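Alpha/beta hydrolase fold protein from Ochrobactrum opens the lactone ring of N-acyl homoserine lactones, acting as an alpha/beta-hydrolase-fold lactonase. One contact in two of its structures: PDB 4G9E (chain A, 1.09 Å), residues V97-S102 and G120-G125, and PDB 4G8B (chain B, 1.30 Å), residues V97-G102 and G120-G125. Both blocks share one frame: the second was fitted to the first on N, CA, C and O of the twelve residues, RMSD 0.10 Å. Numbering follows each deposited sequence.

Structure 1 (4G9E); sequences VVFGWS and GLMITG. With C4L (N-butanoyl-L-homoserine), chain C.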
loop_
_atom_site.group_PDB
_atom_site.type_symbol
_atom_site.label_atom_id
_atom_site.label_comp_id
_atom_site.label_asym_id
_atom_site.label_seq_id
_atom_site.Cartn_x
_atom_site.Cartn_y
_atom_site.Cartn_z
ATOM N N VAL A 97 -1.148 8.559 9.876
ATOM C CA VAL A 97 -0.217 7.449 9.712
ATOM C C VAL A 97 -0.596 6.772 8.399
ATOM O O VAL A 97 -1.779 6.693 8.068
ATOM C CB VAL A 97 -0.338 6.443 10.889
ATOM C CG1 VAL A 97 0.569 5.231 10.682
ATOM C CG2 VAL A 97 -0.023 7.141 12.212
ATOM N N VAL A 98 0.397 6.320 7.635
ATOM C CA VAL A 98 0.125 5.656 6.361
ATOM C C VAL A 98 0.557 4.202 6.429
ATOM O O VAL A 98 1.666 3.900 6.869
ATOM C CB VAL A 98 0.810 6.384 5.178
ATOM C CG1 VAL A 98 0.580 5.624 3.866
ATOM C CG2 VAL A 98 0.283 7.812 5.093
ATOM N N PHE A 99 -0.340 3.311 6.014
ATOM C CA PHE A 99 -0.007 1.918 5.784
ATOM C C PHE A 99 -0.102 1.665 4.285
ATOM O O PHE A 99 -1.148 1.903 3.685
ATOM C CB PHE A 99 -0.969 0.970 6.515
ATOM C CG PHE A 99 -0.823 -0.451 6.069
ATOM C CD1 PHE A 99 0.280 -1.185 6.459
ATOM C CD2 PHE A 99 -1.728 -1.022 5.181
ATOM C CE1 PHE A 99 0.460 -2.484 6.012
ATOM C CE2 PHE A 99 -1.555 -2.323 4.732
ATOM C CZ PHE A 99 -0.460 -3.051 5.147
ATOM N N GLY A 100 0.975 1.170 3.687
ATOM C CA GLY A 100 0.960 0.865 2.268
ATOM C C GLY A 100 1.237 -0.600 2.019
ATOM O O GLY A 100 2.250 -1.136 2.479
ATOM N N TRP A 101 0.334 -1.230 1.277
ATOM C CA TRP A 101 0.454 -2.632 0.915
ATOM C C TRP A 101 1.015 -2.756 -0.499
ATOM O O TRP A 101 0.328 -2.443 -1.475
ATOM C CB TRP A 101 -0.912 -3.317 0.993
ATOM C CG TRP A 101 -0.880 -4.737 0.539
ATOM C CD1 TRP A 101 0.113 -5.649 0.767
ATOM C CD2 TRP A 101 -1.873 -5.403 -0.243
ATOM N NE1 TRP A 101 -0.209 -6.847 0.161
ATOM C CE2 TRP A 101 -1.426 -6.722 -0.455
ATOM C CE3 TRP A 101 -3.109 -5.017 -0.761
ATOM C CZ2 TRP A 101 -2.170 -7.655 -1.177
ATOM C CZ3 TRP A 101 -3.844 -5.943 -1.481
ATOM C CH2 TRP A 101 -3.371 -7.243 -1.688
ATOM N N SER A 102 2.264 -3.216 -0.584
ATOM C CA SER A 102 2.907 -3.607 -1.824
ATOM C C SER A 102 3.047 -2.388 -2.738
ATOM O O SER A 102 3.775 -1.477 -2.377
ATOM C CB SER A 102 2.193 -4.803 -2.449
ATOM O OG SER A 102 3.059 -5.427 -3.381
ATOM N N GLY A 120 3.861 8.454 10.443
ATOM C CA GLY A 120 4.625 7.231 10.317
ATOM C C GLY A 120 4.196 6.541 9.042
ATOM O O GLY A 120 3.117 6.832 8.524
ATOM N N LEU A 121 5.029 5.627 8.555
ATOM C CA LEU A 121 4.717 4.828 7.373
ATOM C C LEU A 121 5.008 3.374 7.681
ATOM O O LEU A 121 6.129 3.055 8.083
ATOM C CB LEU A 121 5.597 5.271 6.203
ATOM C CG LEU A 121 5.542 4.410 4.939
ATOM C CD1 LEU A 121 4.169 4.470 4.313
ATOM C CD2 LEU A 121 6.594 4.884 3.942
ATOM N N MET A 122 4.014 2.503 7.503
ATOM C CA MET A 122 4.240 1.058 7.577
ATOM C C MET A 122 4.113 0.486 6.174
ATOM O O MET A 122 3.148 0.791 5.473
ATOM C CB MET A 122 3.235 0.375 8.514
ATOM C CG MET A 122 3.411 -1.150 8.555
ATOM S SD MET A 122 2.283 -2.008 9.666
ATOM C CE MET A 122 3.021 -1.569 11.239
ATOM N N ILE A 123 5.092 -0.325 5.781
ATOM C CA ILE A 123 5.091 -0.954 4.464
ATOM C C ILE A 123 5.126 -2.472 4.584
ATOM O O ILE A 123 5.935 -3.045 5.335
ATOM C CB ILE A 123 6.240 -0.425 3.571
ATOM C CG1 ILE A 123 7.614 -0.643 4.218
ATOM C CG2 ILE A 123 6.016 1.054 3.251
ATOM C CD1 ILE A 123 8.793 -0.277 3.311
ATOM N N THR A 124 4.223 -3.107 3.843
ATOM C CA THR A 124 4.048 -4.548 3.847
ATOM C C THR A 124 4.004 -5.007 2.403
ATOM O O THR A 124 3.230 -4.477 1.602
ATOM C CB THR A 124 2.726 -4.918 4.545
ATOM O OG1 THR A 124 2.840 -4.644 5.947
ATOM C CG2 THR A 124 2.354 -6.386 4.326
ATOM N N GLY A 125 4.836 -5.983 2.059
ATOM C CA GLY A 125 4.903 -6.458 0.688
ATOM C C GLY A 125 5.691 -5.540 -0.229
ATOM O O GLY A 125 5.527 -5.600 -1.442
HETATM O O1 C4L C . 0.859 -6.565 -4.814
HETATM C C4 C4L C . 1.424 -5.621 -5.417
HETATM O O2 C4L C . 1.074 -4.425 -5.304
HETATM C C3 C4L C . 2.572 -5.925 -6.351
HETATM C C2 C4L C . 3.279 -7.230 -5.963
HETATM C C1 C4L C . 4.089 -7.810 -7.111
HETATM O O3 C4L C . 3.210 -8.343 -8.115
HETATM N N1 C4L C . 3.577 -4.857 -6.367
HETATM C C5 C4L C . 3.698 -4.001 -7.387
HETATM O O4 C4L C . 3.000 -4.045 -8.392
HETATM C C6 C4L C . 4.777 -2.949 -7.267
HETATM C C7 C4L C . 5.583 -2.904 -8.560
HETATM C C8 C4L C . 6.348 -4.196 -8.818
HETATM O O HOH W 1 5.726 -4.316 -3.965
#
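Neighbouring parallel strands 97-101 and 120-124 of the alpha/beta-hydrolase sheet, joined through helix 103-111, meet here, and Ser102 follows the first at what fits a nucleophile elbow. Ser102 N donates to Thr124 O at 2.7 Å, tying the turn to the second strand. Phi is positive at Ser102 (64°), and its CA lies 3.3 Å from Gly125 O in a CA-H...O contact. Ser102 OG, anti to the backbone N (chi1 -161°), reaches into the ligand pocket: it stands 2.6 Å from C4 of N-butanoyl-L-homoserine and 3.1 Å from Gly125 O. A water donates to Gly125 O, accepts from ligand N1 and is hydrogen-bonded to Ser102 OG. Behind the turn, Thr124 OG1 comes in the plane of the Phe99 ring, 3.2 Å from CE1, and is itself bonded to Val214 O. Met122 CG packs 3.8 Å from Phe99 CD1. On the opposite face of the sheet, Val98 CG1 meets Leu121 CD1 at 3.8 Å.

Structure 2 (4G8B); sequences VVFGWG and GLMITG. Engineered in segment 97-102: Gly102 (natural residue Ser).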
loop_
_atom_site.group_PDB
_atom_site.type_symbol
_atom_site.label_atom_id
_atom_site.label_comp_id
_atom_site.label_asym_id
_atom_site.label_seq_id
_atom_site.Cartn_x
_atom_site.Cartn_y
_atom_site.Cartn_z
ATOM N N VAL B 97 -1.197 8.543 9.936
ATOM C CA VAL B 97 -0.228 7.467 9.798
ATOM C C VAL B 97 -0.599 6.789 8.483
ATOM O O VAL B 97 -1.777 6.702 8.144
ATOM C CB VAL B 97 -0.338 6.474 10.968
ATOM C CG1 VAL B 97 0.571 5.269 10.747
ATOM C CG2 VAL B 97 -0.001 7.183 12.277
ATOM N N VAL B 98 0.393 6.333 7.725
ATOM C CA VAL B 98 0.112 5.704 6.440
ATOM C C VAL B 98 0.575 4.255 6.462
ATOM O O VAL B 98 1.676 3.956 6.927
ATOM C CB VAL B 98 0.797 6.457 5.262
ATOM C CG1 VAL B 98 0.579 5.724 3.935
ATOM C CG2 VAL B 98 0.262 7.872 5.171
ATOM N N PHE B 99 -0.293 3.358 5.991
ATOM C CA PHE B 99 0.060 1.968 5.758
ATOM C C PHE B 99 -0.061 1.705 4.263
ATOM O O PHE B 99 -1.081 2.034 3.652
ATOM C CB PHE B 99 -0.884 1.014 6.500
ATOM C CG PHE B 99 -0.756 -0.405 6.040
ATOM C CD1 PHE B 99 0.311 -1.184 6.458
ATOM C CD2 PHE B 99 -1.655 -0.937 5.130
ATOM C CE1 PHE B 99 0.464 -2.487 6.005
ATOM C CE2 PHE B 99 -1.511 -2.238 4.677
ATOM C CZ PHE B 99 -0.456 -3.013 5.116
ATOM N N GLY B 100 0.967 1.106 3.673
ATOM C CA GLY B 100 0.930 0.791 2.256
ATOM C C GLY B 100 1.250 -0.667 2.014
ATOM O O GLY B 100 2.223 -1.189 2.566
ATOM N N TRP B 101 0.426 -1.311 1.186
ATOM C CA TRP B 101 0.560 -2.719 0.829
ATOM C C TRP B 101 1.051 -2.864 -0.613
ATOM O O TRP B 101 0.364 -2.444 -1.563
ATOM C CB TRP B 101 -0.798 -3.413 0.962
ATOM C CG TRP B 101 -0.801 -4.843 0.510
ATOM C CD1 TRP B 101 0.167 -5.783 0.738
ATOM C CD2 TRP B 101 -1.809 -5.485 -0.284
ATOM N NE1 TRP B 101 -0.190 -6.977 0.151
ATOM C CE2 TRP B 101 -1.399 -6.823 -0.477
ATOM C CE3 TRP B 101 -3.036 -5.069 -0.817
ATOM C CZ2 TRP B 101 -2.161 -7.739 -1.206
ATOM C CZ3 TRP B 101 -3.794 -5.982 -1.549
ATOM C CH2 TRP B 101 -3.352 -7.303 -1.727
ATOM N N GLY B 102 2.232 -3.457 -0.785
ATOM C CA GLY B 102 2.764 -3.716 -2.119
ATOM C C GLY B 102 3.033 -2.413 -2.857
ATOM O O GLY B 102 3.760 -1.547 -2.362
ATOM N N GLY B 120 3.834 8.507 10.446
ATOM C CA GLY B 120 4.584 7.272 10.337
ATOM C C GLY B 120 4.180 6.569 9.061
ATOM O O GLY B 120 3.119 6.857 8.509
ATOM N N LEU B 121 5.020 5.648 8.597
ATOM C CA LEU B 121 4.738 4.860 7.403
ATOM C C LEU B 121 5.029 3.399 7.704
ATOM O O LEU B 121 6.139 3.065 8.123
ATOM C CB LEU B 121 5.607 5.337 6.233
ATOM C CG LEU B 121 5.536 4.480 4.964
ATOM C CD1 LEU B 121 4.149 4.513 4.335
ATOM C CD2 LEU B 121 6.589 4.940 3.958
ATOM N N MET B 122 4.030 2.537 7.526
ATOM C CA MET B 122 4.251 1.096 7.600
ATOM C C MET B 122 4.124 0.523 6.196
ATOM O O MET B 122 3.162 0.828 5.487
ATOM C CB MET B 122 3.239 0.417 8.530
ATOM C CG MET B 122 3.415 -1.104 8.585
ATOM S SD MET B 122 2.285 -1.972 9.690
ATOM C CE MET B 122 3.004 -1.575 11.284
ATOM N N ILE B 123 5.087 -0.308 5.801
ATOM C CA ILE B 123 5.078 -0.929 4.475
ATOM C C ILE B 123 5.110 -2.446 4.592
ATOM O O ILE B 123 5.909 -3.019 5.345
ATOM C CB ILE B 123 6.226 -0.399 3.568
ATOM C CG1 ILE B 123 7.598 -0.624 4.210
ATOM C CG2 ILE B 123 6.017 1.089 3.250
ATOM C CD1 ILE B 123 8.770 -0.223 3.310
ATOM N N THR B 124 4.207 -3.082 3.853
ATOM C CA THR B 124 4.045 -4.527 3.866
ATOM C C THR B 124 4.000 -5.006 2.424
ATOM O O THR B 124 3.216 -4.491 1.630
ATOM C CB THR B 124 2.714 -4.900 4.556
ATOM O OG1 THR B 124 2.828 -4.651 5.956
ATOM C CG2 THR B 124 2.361 -6.366 4.333
ATOM N N GLY B 125 4.836 -5.985 2.080
ATOM C CA GLY B 125 4.901 -6.479 0.716
ATOM C C GLY B 125 5.657 -5.542 -0.207
ATOM O O GLY B 125 5.462 -5.570 -1.424
#
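At the tight turn after strand 97-101, Gly102, an engineered replacement for the natural serine, lies beside Gly125, just past the end of strand 120-124. Gly102 N donates to Thr124 O at 2.8 Å, tying the turn to the second strand through backbone atoms. Phi is positive at Gly102 (64°), and its CA lies 3.3 Å from Gly125 O in a CA-H...O contact. The residue lines the pocket that holds N-hexanoyl homoserine lactone, which touches it. Behind the turn, Thr124 OG1 comes in the plane of the Phe99 ring, 3.2 Å from CE1, and is itself bonded to Val214 O. Met122 CG packs 3.8 Å from Phe99 CD1. On the opposite face of the sheet, Val98 CG1 meets Leu121 CD1 at 3.8 Å.

What differs
The sequence differs at one position: Ser102(A) gives way to the engineered Gly102(B), and CB and OG of Ser102(A) have no counterpart there. Lost with the hydroxyl is the approach of Ser102(A) OG to Gly125(A) O, 3.1 Å in structure 1, along with the one side-chain oxygen that this segment put next to the ligand, Ser102(A) OG lying 2.6 Å from C4 of N-butanoyl-L-homoserine. If Ser102(A) is the nucleophile, as its place on the turn suggests, hydrolysis would be expected to suffer. No well-ordered atom given for structure 2 stands where CB and OG of Ser102(A) were. The backbone does not answer: CA atoms coincide within the error, phi is positive at Ser102(A) and Gly102(B) alike, and the bonds Ser102(A) N to Thr124(A) O and Gly102(B) N to Thr124(B) O are both present. Phe99(A), Met122(A), Thr124(A), Val98(A) and Leu121(A) keep their places in chain B. The ligand differs too: N-butanoyl-L-homoserine lies beside Ser102(A), whereas N-hexanoyl homoserine lactone is bound at this place beside Gly102(B). The water touching Ser102(A) OG and Gly125(A) O is modelled in structure 1 alone.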